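PDB 2WNR: exosome complex component Rrp42 from Methanothermobacter thermautotrophicus, which probably serves as a non-catalytic subunit of the RNA-degrading exosome and contributes to structuring the active site of its partner Rrp41. Local coordinates for residues C196-I201 with V251-E256; K14-L19 with E214-A219. All blocks are in the same frame, centred on the assembly; numbering follows the deposited sequence.

Contact 1: C196-I201 with V251-E256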
loop_
_atom_site.group_PDB
_atom_site.type_symbol
_atom_site.label_atom_id
_atom_site.label_comp_id
_atom_site.label_asym_id
_atom_site.label_seq_id
_atom_site.Cartn_x
_atom_site.Cartn_y
_atom_site.Cartn_z
ATOM N N CYS A 196 6.076 -13.715 31.599
ATOM C CA CYS A 196 7.474 -14.070 31.768
ATOM C C CYS A 196 7.994 -14.728 30.498
ATOM O O CYS A 196 7.372 -15.661 29.984
ATOM C CB CYS A 196 7.616 -15.041 32.929
ATOM S SG CYS A 196 7.293 -14.321 34.531
ATOM N N THR A 197 9.126 -14.236 29.996
ATOM C CA THR A 197 9.786 -14.817 28.835
ATOM C C THR A 197 11.087 -15.468 29.267
ATOM O O THR A 197 11.884 -14.864 29.986
ATOM C CB THR A 197 10.077 -13.763 27.750
ATOM O OG1 THR A 197 8.841 -13.234 27.263
ATOM C CG2 THR A 197 10.811 -14.378 26.577
ATOM N N PHE A 198 11.288 -16.702 28.816
ATOM C CA PHE A 198 12.483 -17.485 29.119
ATOM C C PHE A 198 13.258 -17.772 27.849
ATOM O O PHE A 198 12.672 -17.905 26.782
ATOM C CB PHE A 198 12.093 -18.818 29.759
ATOM C CG PHE A 198 11.294 -18.676 31.012
ATOM C CD1 PHE A 198 11.903 -18.788 32.246
ATOM C CD2 PHE A 198 9.926 -18.431 30.958
ATOM C CE1 PHE A 198 11.162 -18.654 33.417
ATOM C CE2 PHE A 198 9.176 -18.297 32.123
ATOM C CZ PHE A 198 9.790 -18.408 33.352
ATOM N N ALA A 199 14.571 -17.893 27.969
ATOM C CA ALA A 199 15.409 -18.240 26.836
ATOM C C ALA A 199 16.169 -19.531 27.107
ATOM O O ALA A 199 16.828 -19.660 28.138
ATOM C CB ALA A 199 16.377 -17.106 26.530
ATOM N N LYS A 200 16.065 -20.486 26.183
ATOM C CA LYS A 200 16.854 -21.716 26.262
ATOM C C LYS A 200 18.273 -21.470 25.764
ATOM O O LYS A 200 18.496 -21.210 24.576
ATOM C CB LYS A 200 16.197 -22.840 25.461
ATOM C CG LYS A 200 16.995 -24.151 25.396
ATOM C CD LYS A 200 16.771 -25.035 26.614
ATOM C CE LYS A 200 17.529 -26.347 26.490
ATOM N NZ LYS A 200 16.971 -27.281 25.479
ATOM N N ILE A 201 19.221 -21.534 26.689
ATOM C CA ILE A 201 20.632 -21.436 26.372
ATOM C C ILE A 201 21.287 -22.640 27.022
ATOM O O ILE A 201 21.011 -22.945 28.190
ATOM C CB ILE A 201 21.263 -20.113 26.881
ATOM C CG1 ILE A 201 20.586 -18.910 26.217
ATOM C CG2 ILE A 201 22.757 -20.083 26.574
ATOM C CD1 ILE A 201 20.620 -17.625 27.023
ATOM N N VAL A 251 6.692 -22.893 32.868
ATOM C CA VAL A 251 5.403 -22.681 33.523
ATOM C C VAL A 251 5.617 -22.525 35.027
ATOM O O VAL A 251 5.233 -21.509 35.615
ATOM C CB VAL A 251 4.406 -23.833 33.230
ATOM C CG1 VAL A 251 3.200 -23.770 34.171
ATOM C CG2 VAL A 251 3.972 -23.794 31.764
ATOM N N SER A 252 6.263 -23.518 35.630
ATOM C CA SER A 252 6.518 -23.525 37.067
ATOM C C SER A 252 7.070 -22.182 37.556
ATOM O O SER A 252 6.451 -21.538 38.407
ATOM C CB SER A 252 7.447 -24.685 37.450
ATOM O OG SER A 252 7.632 -24.751 38.851
ATOM N N ILE A 253 8.207 -21.752 37.006
ATOM C CA ILE A 253 8.780 -20.450 37.365
ATOM C C ILE A 253 7.782 -19.318 37.111
ATOM O O ILE A 253 7.497 -18.536 38.020
ATOM C CB ILE A 253 10.154 -20.146 36.676
ATOM C CG1 ILE A 253 11.272 -21.022 37.253
ATOM C CG2 ILE A 253 10.553 -18.712 36.882
ATOM C CD1 ILE A 253 11.822 -22.020 36.277
ATOM N N ALA A 254 7.240 -19.247 35.897
ATOM C CA ALA A 254 6.313 -18.169 35.535
ATOM C C ALA A 254 5.189 -18.008 36.565
ATOM O O ALA A 254 4.884 -16.889 36.992
ATOM C CB ALA A 254 5.748 -18.376 34.130
ATOM N N VAL A 255 4.609 -19.130 36.990
ATOM C CA VAL A 255 3.518 -19.127 37.967
ATOM C C VAL A 255 3.937 -18.621 39.372
ATOM O O VAL A 255 3.101 -18.124 40.132
ATOM C CB VAL A 255 2.807 -20.515 37.998
ATOM C CG1 VAL A 255 1.785 -20.616 39.126
ATOM C CG2 VAL A 255 2.125 -20.770 36.660
ATOM N N GLU A 256 5.222 -18.720 39.707
ATOM C CA GLU A 256 5.704 -18.204 40.993
ATOM C C GLU A 256 6.303 -16.796 40.901
ATOM O O GLU A 256 6.462 -16.122 41.911
ATOM C CB GLU A 256 6.687 -19.177 41.658
ATOM C CG GLU A 256 8.037 -19.316 40.951
ATOM C CD GLU A 256 9.092 -19.991 41.815
ATOM O OE1 GLU A 256 8.917 -21.184 42.158
ATOM O OE2 GLU A 256 10.099 -19.321 42.140
#

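Contact 2: K14-L19 with E214-A219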
loop_
_atom_site.group_PDB
_atom_site.type_symbol
_atom_site.label_atom_id
_atom_site.label_comp_id
_atom_site.label_asym_id
_atom_site.label_seq_id
_atom_site.Cartn_x
_atom_site.Cartn_y
_atom_site.Cartn_z
ATOM N N LYS A 14 29.495 -20.323 22.423
ATOM C CA LYS A 14 30.048 -21.285 23.375
ATOM C C LYS A 14 30.360 -20.627 24.732
ATOM O O LYS A 14 30.024 -21.192 25.779
ATOM C CB LYS A 14 31.259 -22.034 22.797
ATOM C CG LYS A 14 32.073 -22.809 23.850
ATOM C CD LYS A 14 32.724 -24.084 23.322
ATOM C CE LYS A 14 33.275 -24.911 24.482
ATOM N NZ LYS A 14 34.058 -26.107 24.054
ATOM N N SER A 15 30.978 -19.439 24.703
ATOM C CA SER A 15 31.325 -18.679 25.921
ATOM C C SER A 15 30.109 -18.418 26.817
ATOM O O SER A 15 30.132 -18.753 28.007
ATOM C CB SER A 15 31.991 -17.339 25.583
ATOM O OG SER A 15 32.647 -17.371 24.331
ATOM N N ILE A 16 29.056 -17.829 26.241
ATOM C CA ILE A 16 27.826 -17.514 26.983
ATOM C C ILE A 16 27.069 -18.786 27.396
ATOM O O ILE A 16 26.304 -18.778 28.362
ATOM C CB ILE A 16 26.890 -16.551 26.193
ATOM C CG1 ILE A 16 27.645 -15.297 25.741
ATOM C CG2 ILE A 16 25.666 -16.150 27.033
ATOM C CD1 ILE A 16 26.816 -14.317 24.902
ATOM N N THR A 17 27.294 -19.880 26.675
ATOM C CA THR A 17 26.626 -21.141 26.990
ATOM C C THR A 17 27.262 -21.847 28.189
ATOM O O THR A 17 26.556 -22.251 29.117
ATOM C CB THR A 17 26.510 -22.051 25.743
ATOM O OG1 THR A 17 25.412 -21.596 24.946
ATOM C CG2 THR A 17 26.269 -23.513 26.117
ATOM N N ASP A 18 28.590 -21.973 28.172
ATOM C CA ASP A 18 29.333 -22.583 29.277
ATOM C C ASP A 18 29.039 -21.886 30.605
ATOM O O ASP A 18 28.893 -22.537 31.638
ATOM C CB ASP A 18 30.839 -22.575 28.987
ATOM C CG ASP A 18 31.266 -23.699 28.044
ATOM O OD1 ASP A 18 32.417 -24.180 28.177
ATOM O OD2 ASP A 18 30.456 -24.101 27.174
ATOM N N LEU A 19 28.939 -20.562 30.552
ATOM C CA LEU A 19 28.617 -19.736 31.708
ATOM C C LEU A 19 27.245 -20.095 32.299
ATOM O O LEU A 19 27.134 -20.374 33.497
ATOM C CB LEU A 19 28.654 -18.267 31.287
ATOM C CG LEU A 19 28.809 -17.130 32.296
ATOM C CD1 LEU A 19 30.267 -16.867 32.653
ATOM C CD2 LEU A 19 28.195 -15.896 31.680
ATOM N N GLU A 214 19.653 -13.064 23.830
ATOM C CA GLU A 214 18.736 -13.233 22.698
ATOM C C GLU A 214 19.455 -13.523 21.374
ATOM O O GLU A 214 18.917 -14.205 20.508
ATOM C CB GLU A 214 17.806 -12.030 22.552
ATOM C CG GLU A 214 16.735 -11.952 23.624
ATOM C CD GLU A 214 15.499 -11.196 23.172
ATOM O OE1 GLU A 214 15.583 -9.967 23.001
ATOM O OE2 GLU A 214 14.433 -11.830 23.000
ATOM N N ASP A 215 20.674 -13.021 21.228
ATOM C CA ASP A 215 21.483 -13.272 20.040
ATOM C C ASP A 215 21.834 -14.744 19.860
ATOM O O ASP A 215 22.029 -15.198 18.732
ATOM C CB ASP A 215 22.788 -12.472 20.109
ATOM C CG ASP A 215 22.753 -11.214 19.273
ATOM O OD1 ASP A 215 21.673 -10.581 19.182
ATOM O OD2 ASP A 215 23.823 -10.852 18.719
ATOM N N ILE A 216 21.924 -15.481 20.969
ATOM C CA ILE A 216 22.518 -16.817 20.949
ATOM C C ILE A 216 21.605 -17.939 21.431
ATOM O O ILE A 216 21.994 -19.119 21.372
ATOM C CB ILE A 216 23.813 -16.866 21.781
ATOM C CG1 ILE A 216 23.497 -16.651 23.262
ATOM C CG2 ILE A 216 24.833 -15.864 21.239
ATOM C CD1 ILE A 216 24.240 -17.574 24.161
ATOM N N LEU A 217 20.410 -17.585 21.916
ATOM C CA LEU A 217 19.469 -18.565 22.440
ATOM C C LEU A 217 19.133 -19.608 21.382
ATOM O O LEU A 217 19.233 -19.336 20.188
ATOM C CB LEU A 217 18.194 -17.884 22.958
ATOM C CG LEU A 217 17.327 -16.984 22.055
ATOM C CD1 LEU A 217 16.613 -17.760 20.962
ATOM C CD2 LEU A 217 16.316 -16.232 22.894
ATOM N N THR A 218 18.775 -20.808 21.831
ATOM C CA THR A 218 18.285 -21.863 20.956
ATOM C C THR A 218 16.808 -21.579 20.630
ATOM O O THR A 218 16.378 -21.639 19.468
ATOM C CB THR A 218 18.448 -23.240 21.635
ATOM O OG1 THR A 218 19.840 -23.542 21.771
ATOM C CG2 THR A 218 17.757 -24.361 20.839
ATOM N N ALA A 219 16.050 -21.256 21.674
ATOM C CA ALA A 219 14.641 -20.970 21.571
ATOM C C ALA A 219 14.222 -20.155 22.780
ATOM O O ALA A 219 14.990 -20.001 23.743
ATOM C CB ALA A 219 13.871 -22.238 21.515
#

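Contact 1: C196-I201 with V251-E256
F198 and I253 meet where helix 244-268 lies across one face of the four-stranded antiparallel sheet of an RNase PH fold, an example of helix-on-sheet packing in which the rim of one aromatic ring meets the helix. Strand 196-201 and helix 251-256 run roughly antiparallel, at 146°, with their axes 9.0 Å apart at the nearest point. C196 and F198 both start toward the helix, whereas T197, between them, uses the other face of the sheet, where its hydroxyl bonds to D152 and S222. The ring of F198 presents its edge: the CG2 methyl of I253 lies near the ring plane, 3.5 Å from CE1, and the backbone N of A254 is 3.7 Å from CZ. I253 holds CG2 anti to its backbone N (CG1 at chi1 -71°), and this branch, with CB, meets the ring. At C196 the small A254 is consistent with the close approach, the CA atoms of C196 and A254 being 5.7 Å apart. A serine in place of F198 would probably leave the I253 methyl and A254 without their aromatic neighbour and open a gap between helix and sheet. V251 and V255 pack on a neighbouring protein chain. The CB of A254 faces two strand residues, 4.0 Å from both F198 CE2 and C196 CB.

Contact 2: K14-L19 with E214-A219
Rings and other flat groups have no share in the meeting of I16 and I216, so there are no faces or edges to assign; the contact is made by branched aliphatic chains, a small patch of 116 Å² in all through which a terminal helix meets a loop. The touching end on the loop is the CD1 methyl of I216. It lies alongside the CB-CG2 bond of I16, 3.5 Å from each of those two atoms. I216 places CG1 between its backbone N and carbonyl carbon (chi1 66°), and CD1 continues from there to the helix. T17 touches the same methyl from the next helical position, with OG1 4.3 Å from I216 CD1. That hydroxyl is hydrogen-bonded to the carbonyl O of R13, one turn back. I201, at the end of strand 193-201, also packs on T17 and I216. Helix 11-21 is set against the loop leading into strand 219-226, as an N-terminal helix packed at the end of the four-stranded antiparallel sheet that holds strands 193-201 and 219-226, in an RNase PH fold.

In the fold
Strand 193-201 ties the two sites together. Contact 1 is fully buried, its centre about 15 Å from that of the chain, and joins sheet to helix through an aromatic ring, an isoleucine and small side chains; contact 2, at about 24 Å, is partly buried and rests on aliphatic methyls beside a threonine whose hydroxyl is bonded within its own helix. Their centres lie about 16 Å apart, yet they meet at K200, whose N is 2.7 Å from A219 O and whose O is 2.8 Å from T218 N, both probable hydrogen bonds. Both joints are apolar, but only contact 1 has another protein chain within reach, bordering its helix; contact 2 is touched by none.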